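Local coordinates for glucan-binding protein C, GbpC (PDB 5UQZ), which probably binds glucan at the streptococcal surface through this calcium-carrying domain and mediates both sucrose-independent and sucrose-dependent adherence, at residues G183-N188 with N322-I327; W228-G233 with N267-N272; N272-N277 with A298-G303. One frame throughout, in Å; residues are numbered along the deposited sequence.

Interaction 1: residues G183-N188 with N322-I327; sequences GAQTSN and NLPTTI
A184 and T325 pair where strand 180-184 meets the outermost strand 325-329 in a four-stranded antiparallel sheet of this beta-supersandwich domain. They are a hydrogen-bonded pair: A184 N gives to T325 O (2.9 Å) and T325 N returns a bond to A184 O (2.8 Å). The neighbouring non-hydrogen-bonded pair, G183 with T326, brings the CA atoms to 4.1 Å.

Beyond the strands the two segments stay together through loop residues. N322 N gives an almost straight bond (176°) to T186 O at 2.8 Å. T186, with OG1 anti to its carbonyl carbon (chi1 -54°), directs that hydroxyl to L323 O at 2.7 Å, reaching it from 41° above the carbonyl plane. T325 OG1 sits equally close to T186 OG1, the two threonines crossing at about a right angle. The bent Q185 side chain folds back, and its OE1 accepts a hydrogen bond from T186 N; its NE2 reaches N322 O through one water.

T325 lies against V316 and N319 of strand 312-319 in the nine-stranded sheet, whereas T326 touches F181 of strand 180-184 and L97 of helix 96-99.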
loop_
_atom_site.group_PDB
_atom_site.type_symbol
_atom_site.label_atom_id
_atom_site.label_comp_id
_atom_site.label_asym_id
_atom_site.label_seq_id
_atom_site.Cartn_x
_atom_site.Cartn_y
_atom_site.Cartn_z
ATOM N N GLY A 183 3.514 8.446 -10.305
ATOM C CA GLY A 183 3.020 9.743 -9.884
ATOM C C GLY A 183 3.149 10.774 -10.985
ATOM O O GLY A 183 3.814 10.560 -11.998
ATOM N N ALA A 184 2.527 11.933 -10.745
ATOM C CA ALA A 184 2.573 13.047 -11.689
ATOM C C ALA A 184 2.176 14.305 -10.952
ATOM O O ALA A 184 1.547 14.256 -9.906
ATOM C CB ALA A 184 1.601 12.805 -12.831
ATOM N N GLN A 185 2.502 15.461 -11.555
ATOM C CA GLN A 185 1.936 16.708 -11.037
ATOM C C GLN A 185 0.412 16.640 -11.091
ATOM O O GLN A 185 -0.164 15.962 -11.962
ATOM C CB GLN A 185 2.446 17.891 -11.878
ATOM C CG GLN A 185 1.890 19.269 -11.468
ATOM C CD GLN A 185 2.221 19.639 -10.002
ATOM O OE1 GLN A 185 1.636 19.102 -9.046
ATOM N NE2 GLN A 185 3.094 20.639 -9.822
ATOM N N THR A 186 -0.249 17.356 -10.162
ATOM C CA THR A 186 -1.690 17.589 -10.254
ATOM C C THR A 186 -1.847 18.970 -10.872
ATOM O O THR A 186 -1.717 19.998 -10.190
ATOM C CB THR A 186 -2.341 17.523 -8.875
ATOM O OG1 THR A 186 -1.986 16.276 -8.252
ATOM C CG2 THR A 186 -3.866 17.587 -8.981
ATOM N N SER A 187 -2.063 18.998 -12.183
ATOM C CA SER A 187 -1.963 20.252 -12.913
ATOM C C SER A 187 -3.192 21.137 -12.759
ATOM O O SER A 187 -3.073 22.350 -12.950
ATOM C CB SER A 187 -1.752 19.966 -14.397
ATOM O OG SER A 187 -0.537 19.271 -14.596
ATOM N N ASN A 188 -4.355 20.561 -12.486
ATOM C CA ASN A 188 -5.607 21.313 -12.486
ATOM C C ASN A 188 -6.247 21.338 -11.113
ATOM O O ASN A 188 -6.056 20.421 -10.325
ATOM C CB ASN A 188 -6.555 20.664 -13.470
ATOM C CG ASN A 188 -5.939 20.552 -14.842
ATOM O OD1 ASN A 188 -5.437 21.540 -15.392
ATOM N ND2 ASN A 188 -5.961 19.357 -15.415
ATOM N N ASN A 322 -1.270 21.467 -7.828
ATOM C CA ASN A 322 0.102 21.700 -7.384
ATOM C C ASN A 322 0.579 20.770 -6.276
ATOM O O ASN A 322 1.732 20.925 -5.834
ATOM C CB ASN A 322 0.392 23.169 -7.025
ATOM C CG ASN A 322 0.255 24.059 -8.223
ATOM O OD1 ASN A 322 0.589 23.644 -9.338
ATOM N ND2 ASN A 322 -0.266 25.255 -8.026
ATOM N N LEU A 323 -0.223 19.806 -5.833
ATOM C CA LEU A 323 0.285 18.780 -4.928
ATOM C C LEU A 323 0.366 17.493 -5.723
ATOM O O LEU A 323 -0.675 16.866 -5.984
ATOM C CB LEU A 323 -0.685 18.620 -3.761
ATOM C CG LEU A 323 -0.104 17.737 -2.687
ATOM C CD1 LEU A 323 1.022 18.446 -1.912
ATOM C CD2 LEU A 323 -1.184 17.208 -1.739
ATOM N N PRO A 324 1.555 17.053 -6.117
ATOM C CA PRO A 324 1.667 15.886 -7.014
ATOM C C PRO A 324 0.968 14.661 -6.454
ATOM O O PRO A 324 0.949 14.434 -5.229
ATOM C CB PRO A 324 3.183 15.676 -7.122
ATOM C CG PRO A 324 3.735 17.079 -7.004
ATOM C CD PRO A 324 2.857 17.744 -5.942
ATOM N N THR A 325 0.338 13.910 -7.362
ATOM C CA THR A 325 -0.411 12.705 -7.019
ATOM C C THR A 325 0.512 11.506 -7.164
ATOM O O THR A 325 1.143 11.339 -8.213
ATOM C CB THR A 325 -1.573 12.537 -7.991
ATOM O OG1 THR A 325 -2.459 13.659 -7.830
ATOM C CG2 THR A 325 -2.380 11.281 -7.721
ATOM N N THR A 326 0.585 10.665 -6.134
ATOM C CA THR A 326 1.423 9.461 -6.151
ATOM C C THR A 326 0.667 8.287 -5.580
ATOM O O THR A 326 -0.223 8.455 -4.744
ATOM C CB THR A 326 2.701 9.672 -5.318
ATOM O OG1 THR A 326 2.356 9.976 -3.966
ATOM C CG2 THR A 326 3.544 10.814 -5.874
ATOM N N ILE A 327 1.109 7.089 -5.949
ATOM C CA ILE A 327 0.675 5.855 -5.310
ATOM C C ILE A 327 1.754 4.813 -5.510
ATOM O O ILE A 327 2.292 4.656 -6.626
ATOM C CB ILE A 327 -0.692 5.364 -5.847
ATOM C CG1 ILE A 327 -1.194 4.164 -5.017
ATOM C CG2 ILE A 327 -0.665 5.051 -7.319
ATOM C CD1 ILE A 327 -2.642 3.684 -5.435
HETATM O O HOH W 1 3.894 21.799 -7.260
#

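Interaction 2: residues W228-G233 with N267-N272; sequences WTTKYG and NQYKAN
W228 and Q268 meet at the bases of their side chains, CB to CB at 3.6 Å, and then part. The indole turns away from the 267-272 loop, its CG lodged between the backbone N and the carbonyl carbon (chi1 54°), so the methylene does most of the touching; Q268 OE1 lies at the edge of the indole, near its plane. Y269 comes in beside this pair. Its CE2 is 4.2 Å from W228 CB and 4.1 Å from T230 CG2, both approaching the phenol ring obliquely. One face of the same ring is covered by Q268 CG, 3.5 Å above the plane and offset toward the rim.

Polar ends are held from outside the two segments. Q268 NE2 and Y269 OH bond to the two carboxylate oxygens of D279, OD1 and OD2 respectively, while Q268 OE1 takes a bond from N226 ND2. At the outer end N272 ND2 stands 2.8 Å from T229 O and is hydrogen-bonded to D266 OD2, which also receives T229 N; this one carboxylate oxygen therefore links strand and loop.

Strand 227-230 then reverses through a type I beta turn, T230 to G233, reinforced by an ST turn in which T230 OG1 accepts from Y232 N at 3.0 Å. The arrangement is a loop laid against the strand 227-230 arm of a two-residue beta hairpin, next to the calcium site: N226 is a ligand of the ion, and Q268, whose side chain is about 7 Å from it at the nearest atoms, is a second-shell partner of that ligand.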
loop_
_atom_site.group_PDB
_atom_site.type_symbol
_atom_site.label_atom_id
_atom_site.label_comp_id
_atom_site.label_asym_id
_atom_site.label_seq_id
_atom_site.Cartn_x
_atom_site.Cartn_y
_atom_site.Cartn_z
ATOM N N TRP A 228 -7.465 10.163 2.295
ATOM C CA TRP A 228 -7.246 11.262 3.222
ATOM C C TRP A 228 -7.944 12.517 2.721
ATOM O O TRP A 228 -8.032 12.736 1.508
ATOM C CB TRP A 228 -5.759 11.518 3.512
ATOM C CG TRP A 228 -4.764 11.750 2.355
ATOM C CD1 TRP A 228 -3.859 10.835 1.846
ATOM C CD2 TRP A 228 -4.546 12.968 1.623
ATOM N NE1 TRP A 228 -3.089 11.433 0.861
ATOM C CE2 TRP A 228 -3.492 12.731 0.708
ATOM C CE3 TRP A 228 -5.139 14.237 1.653
ATOM C CZ2 TRP A 228 -3.026 13.714 -0.170
ATOM C CZ3 TRP A 228 -4.668 15.214 0.773
ATOM C CH2 TRP A 228 -3.637 14.941 -0.117
ATOM N N THR A 229 -8.474 13.299 3.660
ATOM C CA THR A 229 -9.189 14.522 3.328
ATOM C C THR A 229 -8.592 15.647 4.155
ATOM O O THR A 229 -8.692 15.637 5.393
ATOM C CB THR A 229 -10.689 14.379 3.602
ATOM O OG1 THR A 229 -11.213 13.228 2.922
ATOM C CG2 THR A 229 -11.421 15.596 3.107
ATOM N N THR A 230 -7.952 16.594 3.473
ATOM C CA THR A 230 -7.352 17.724 4.158
ATOM C C THR A 230 -7.562 18.956 3.293
ATOM O O THR A 230 -8.137 18.882 2.196
ATOM C CB THR A 230 -5.840 17.563 4.375
ATOM O OG1 THR A 230 -5.144 17.740 3.144
ATOM C CG2 THR A 230 -5.463 16.221 4.990
ATOM N N LYS A 231 -7.051 20.090 3.775
ATOM C CA LYS A 231 -7.070 21.307 2.985
ATOM C C LYS A 231 -6.423 21.134 1.626
ATOM O O LYS A 231 -6.734 21.898 0.703
ATOM C CB LYS A 231 -6.316 22.402 3.778
ATOM C CG LYS A 231 -6.201 23.742 3.098
ATOM C CD LYS A 231 -5.509 24.777 4.000
ATOM C CE LYS A 231 -4.072 24.415 4.346
ATOM N NZ LYS A 231 -3.297 25.594 4.868
ATOM N N TYR A 232 -5.551 20.144 1.481
ATOM C CA TYR A 232 -4.805 19.950 0.248
ATOM C C TYR A 232 -5.372 18.862 -0.647
ATOM O O TYR A 232 -4.762 18.576 -1.684
ATOM C CB TYR A 232 -3.332 19.664 0.566
ATOM C CG TYR A 232 -2.695 20.833 1.285
ATOM C CD1 TYR A 232 -2.234 21.931 0.571
ATOM C CD2 TYR A 232 -2.589 20.857 2.671
ATOM C CE1 TYR A 232 -1.671 23.014 1.219
ATOM C CE2 TYR A 232 -2.014 21.944 3.333
ATOM C CZ TYR A 232 -1.570 23.008 2.591
ATOM O OH TYR A 232 -1.017 24.087 3.227
ATOM N N GLY A 233 -6.514 18.262 -0.306
ATOM C CA GLY A 233 -7.121 17.320 -1.240
ATOM C C GLY A 233 -8.121 16.401 -0.575
ATOM O O GLY A 233 -8.188 16.286 0.646
ATOM N N ASN A 267 -9.624 7.369 5.972
ATOM C CA ASN A 267 -9.079 6.296 6.797
ATOM C C ASN A 267 -7.662 6.612 7.233
ATOM O O ASN A 267 -6.948 5.728 7.714
ATOM C CB ASN A 267 -9.148 4.951 6.076
ATOM C CG ASN A 267 -8.300 4.889 4.819
ATOM O OD1 ASN A 267 -7.550 5.820 4.522
ATOM N ND2 ASN A 267 -8.415 3.788 4.078
ATOM N N GLN A 268 -7.257 7.889 7.112
ATOM C CA GLN A 268 -5.873 8.279 7.364
ATOM C C GLN A 268 -5.657 8.983 8.704
ATOM O O GLN A 268 -4.576 8.835 9.295
ATOM C CB GLN A 268 -5.416 9.254 6.264
ATOM C CG GLN A 268 -3.906 9.478 6.229
ATOM C CD GLN A 268 -3.157 8.324 5.563
ATOM O OE1 GLN A 268 -3.689 7.651 4.687
ATOM N NE2 GLN A 268 -1.927 8.086 5.982
ATOM N N TYR A 269 -6.632 9.770 9.176
ATOM C CA TYR A 269 -6.463 10.570 10.390
ATOM C C TYR A 269 -7.602 10.313 11.348
ATOM O O TYR A 269 -8.773 10.481 10.990
ATOM C CB TYR A 269 -6.464 12.086 10.011
ATOM C CG TYR A 269 -5.218 12.439 9.213
ATOM C CD1 TYR A 269 -3.971 12.511 9.832
ATOM C CD2 TYR A 269 -5.285 12.646 7.831
ATOM C CE1 TYR A 269 -2.810 12.742 9.094
ATOM C CE2 TYR A 269 -4.126 12.902 7.088
ATOM C CZ TYR A 269 -2.905 12.931 7.724
ATOM O OH TYR A 269 -1.757 13.166 7.005
ATOM N N LYS A 270 -7.247 9.960 12.585
ATOM C CA LYS A 270 -8.256 9.896 13.636
ATOM C C LYS A 270 -9.006 11.218 13.750
ATOM O O LYS A 270 -10.196 11.231 14.071
ATOM C CB LYS A 270 -7.595 9.539 14.967
ATOM C CG LYS A 270 -7.034 8.126 14.984
ATOM C CD LYS A 270 -6.535 7.841 16.402
ATOM C CE LYS A 270 -5.891 6.515 16.548
ATOM N NZ LYS A 270 -5.566 6.385 18.035
ATOM N N ALA A 271 -8.330 12.347 13.513
ATOM C CA ALA A 271 -8.996 13.646 13.600
ATOM C C ALA A 271 -10.123 13.773 12.591
ATOM O O ALA A 271 -11.020 14.610 12.760
ATOM C CB ALA A 271 -7.989 14.777 13.364
ATOM N N ASN A 272 -10.093 12.965 11.534
ATOM C CA ASN A 272 -11.131 12.966 10.516
ATOM C C ASN A 272 -12.051 11.763 10.655
ATOM O O ASN A 272 -12.804 11.468 9.739
ATOM C CB ASN A 272 -10.525 12.977 9.103
ATOM C CG ASN A 272 -9.781 14.248 8.815
ATOM O OD1 ASN A 272 -10.027 15.288 9.454
ATOM N ND2 ASN A 272 -8.875 14.193 7.834
#

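Interaction 3: residues N272-N277 with A298-G303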
loop_
_atom_site.group_PDB
_atom_site.type_symbol
_atom_site.label_atom_id
_atom_site.label_comp_id
_atom_site.label_asym_id
_atom_site.label_seq_id
_atom_site.Cartn_x
_atom_site.Cartn_y
_atom_site.Cartn_z
ATOM N N ASN A 272 -10.093 12.965 11.534
ATOM C CA ASN A 272 -11.131 12.966 10.516
ATOM C C ASN A 272 -12.051 11.763 10.655
ATOM O O ASN A 272 -12.804 11.468 9.739
ATOM C CB ASN A 272 -10.525 12.977 9.103
ATOM C CG ASN A 272 -9.781 14.248 8.815
ATOM O OD1 ASN A 272 -10.027 15.288 9.454
ATOM N ND2 ASN A 272 -8.875 14.193 7.834
ATOM N N GLY A 273 -11.993 11.044 11.784
ATOM C CA GLY A 273 -12.875 9.928 12.013
ATOM C C GLY A 273 -12.266 8.555 11.801
ATOM O O GLY A 273 -12.935 7.559 12.075
ATOM N N ALA A 274 -11.029 8.465 11.312
ATOM C CA ALA A 274 -10.439 7.146 11.107
ATOM C C ALA A 274 -10.221 6.453 12.449
ATOM O O ALA A 274 -10.031 7.080 13.497
ATOM C CB ALA A 274 -9.082 7.301 10.433
ATOM N N THR A 275 -10.210 5.119 12.405
ATOM C CA THR A 275 -9.979 4.344 13.630
ATOM C C THR A 275 -8.521 4.342 14.046
ATOM O O THR A 275 -8.218 4.293 15.251
ATOM C CB THR A 275 -10.474 2.918 13.416
ATOM O OG1 THR A 275 -11.849 2.970 13.016
ATOM C CG2 THR A 275 -10.282 2.043 14.669
ATOM N N PHE A 276 -7.627 4.373 13.077
ATOM C CA PHE A 276 -6.192 4.365 13.296
ATOM C C PHE A 276 -5.597 5.480 12.461
ATOM O O PHE A 276 -6.089 5.753 11.360
ATOM C CB PHE A 276 -5.571 3.027 12.845
ATOM C CG PHE A 276 -6.224 1.832 13.466
ATOM C CD1 PHE A 276 -5.904 1.406 14.756
ATOM C CD2 PHE A 276 -7.140 1.092 12.760
ATOM C CE1 PHE A 276 -6.536 0.270 15.314
ATOM C CE2 PHE A 276 -7.771 -0.022 13.309
ATOM C CZ PHE A 276 -7.469 -0.449 14.579
ATOM N N ASN A 277 -4.506 6.085 12.932
ATOM C CA ASN A 277 -3.748 6.988 12.068
ATOM C C ASN A 277 -2.905 6.183 11.094
ATOM O O ASN A 277 -2.285 5.184 11.466
ATOM C CB ASN A 277 -2.830 7.868 12.906
ATOM C CG ASN A 277 -3.600 8.930 13.660
ATOM O OD1 ASN A 277 -4.463 9.611 13.088
ATOM N ND2 ASN A 277 -3.293 9.093 14.945
ATOM N N ALA A 298 -2.333 -2.944 9.380
ATOM C CA ALA A 298 -2.396 -2.722 7.934
ATOM C C ALA A 298 -3.746 -3.147 7.343
ATOM O O ALA A 298 -4.203 -2.556 6.355
ATOM C CB ALA A 298 -1.248 -3.439 7.252
ATOM N N TYR A 299 -4.406 -4.151 7.929
ATOM C CA TYR A 299 -5.691 -4.619 7.420
ATOM C C TYR A 299 -6.694 -3.488 7.309
ATOM O O TYR A 299 -7.608 -3.540 6.481
ATOM C CB TYR A 299 -6.268 -5.746 8.322
ATOM C CG TYR A 299 -6.880 -5.211 9.595
ATOM C CD1 TYR A 299 -6.112 -4.972 10.741
ATOM C CD2 TYR A 299 -8.229 -4.864 9.633
ATOM C CE1 TYR A 299 -6.658 -4.432 11.899
ATOM C CE2 TYR A 299 -8.789 -4.313 10.774
ATOM C CZ TYR A 299 -7.990 -4.094 11.908
ATOM O OH TYR A 299 -8.488 -3.552 13.045
ATOM N N TYR A 300 -6.533 -2.449 8.140
ATOM C CA TYR A 300 -7.552 -1.420 8.188
ATOM C C TYR A 300 -7.680 -0.685 6.864
ATOM O O TYR A 300 -8.753 -0.140 6.572
ATOM C CB TYR A 300 -7.222 -0.446 9.312
ATOM C CG TYR A 300 -8.138 0.723 9.423
ATOM C CD1 TYR A 300 -9.493 0.570 9.794
ATOM C CD2 TYR A 300 -7.660 2.012 9.206
ATOM C CE1 TYR A 300 -10.335 1.669 9.871
ATOM C CE2 TYR A 300 -8.491 3.114 9.327
ATOM C CZ TYR A 300 -9.818 2.940 9.659
ATOM O OH TYR A 300 -10.650 4.050 9.759
ATOM N N GLY A 301 -6.600 -0.605 6.091
ATOM C CA GLY A 301 -6.638 0.076 4.816
ATOM C C GLY A 301 -6.644 -0.874 3.633
ATOM O O GLY A 301 -6.338 -0.436 2.515
ATOM N N ALA A 302 -7.024 -2.131 3.833
ATOM C CA ALA A 302 -6.781 -3.140 2.812
ATOM C C ALA A 302 -8.052 -3.808 2.297
ATOM O O ALA A 302 -9.035 -3.996 3.023
ATOM C CB ALA A 302 -5.916 -4.252 3.373
ATOM N N GLY A 303 -7.989 -4.212 1.031
ATOM C CA GLY A 303 -8.893 -5.180 0.449
ATOM C C GLY A 303 -8.094 -6.356 -0.063
ATOM O O GLY A 303 -6.875 -6.442 0.107
#
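F276 drives an edge of its ring into one face of Y300, a T-shaped pair with centroids 5.1 Å apart and planes at 77°. The closest atoms of the two rings are F276 CD2 and Y300 CG, 3.5 Å apart, toward the rim of the phenol ring. Y299 adds its hydroxyl from another direction: OH lies 3.6 Å from F276 CZ, the two side chains crossing at about a right angle. T275 CG2 rests over a face of the F276 ring, and W284 makes a second edge-to-face contact with Y300. F276 N is buried here with no polar partner.

Toward the partly exposed T275 the contact is thinner and more polar. Y300 CG stands anti to its backbone N (chi1 176°). At the far end of the ring, Y300 OH accepts from T275 N at 2.9 Å, a nearly straight bond of 170°. T275 OG1 comes only to 3.6 Å of that oxygen, and A274 CB sits at the edge of the ring, 3.7 Å from OH.

T275, F276 and Y299 also touch A37, E34, Q38 and A41 of the long helix 3-51, within its predicted coiled-coil region. The whole is an aromatic cluster in the long connection between strands 260-263 and 303-306, packed where that connection meets the helix.

Interactions 1 and 3 are buried, whereas interaction 2 lies at the surface. Interaction 1 joins strands of a sheet and depends on backbone bonds and hydroxyls; interaction 3 joins two parts of one long loop through aromatic rings; interaction 2 mixes modest apolar contact with carboxylates borrowed from outside. Interactions 2 and 3 share N272 and are 12 Å apart between centres, with probable hydrogen bonds from K270 N to N277 OD1 and between A274 N and Y269 O. Interaction 1 encloses both along the chain but touches only interaction 2, where L323 CD2 packs 3.7 Å from W228 CH2. Interaction 2 thus lies between sheet edge and aromatic cluster.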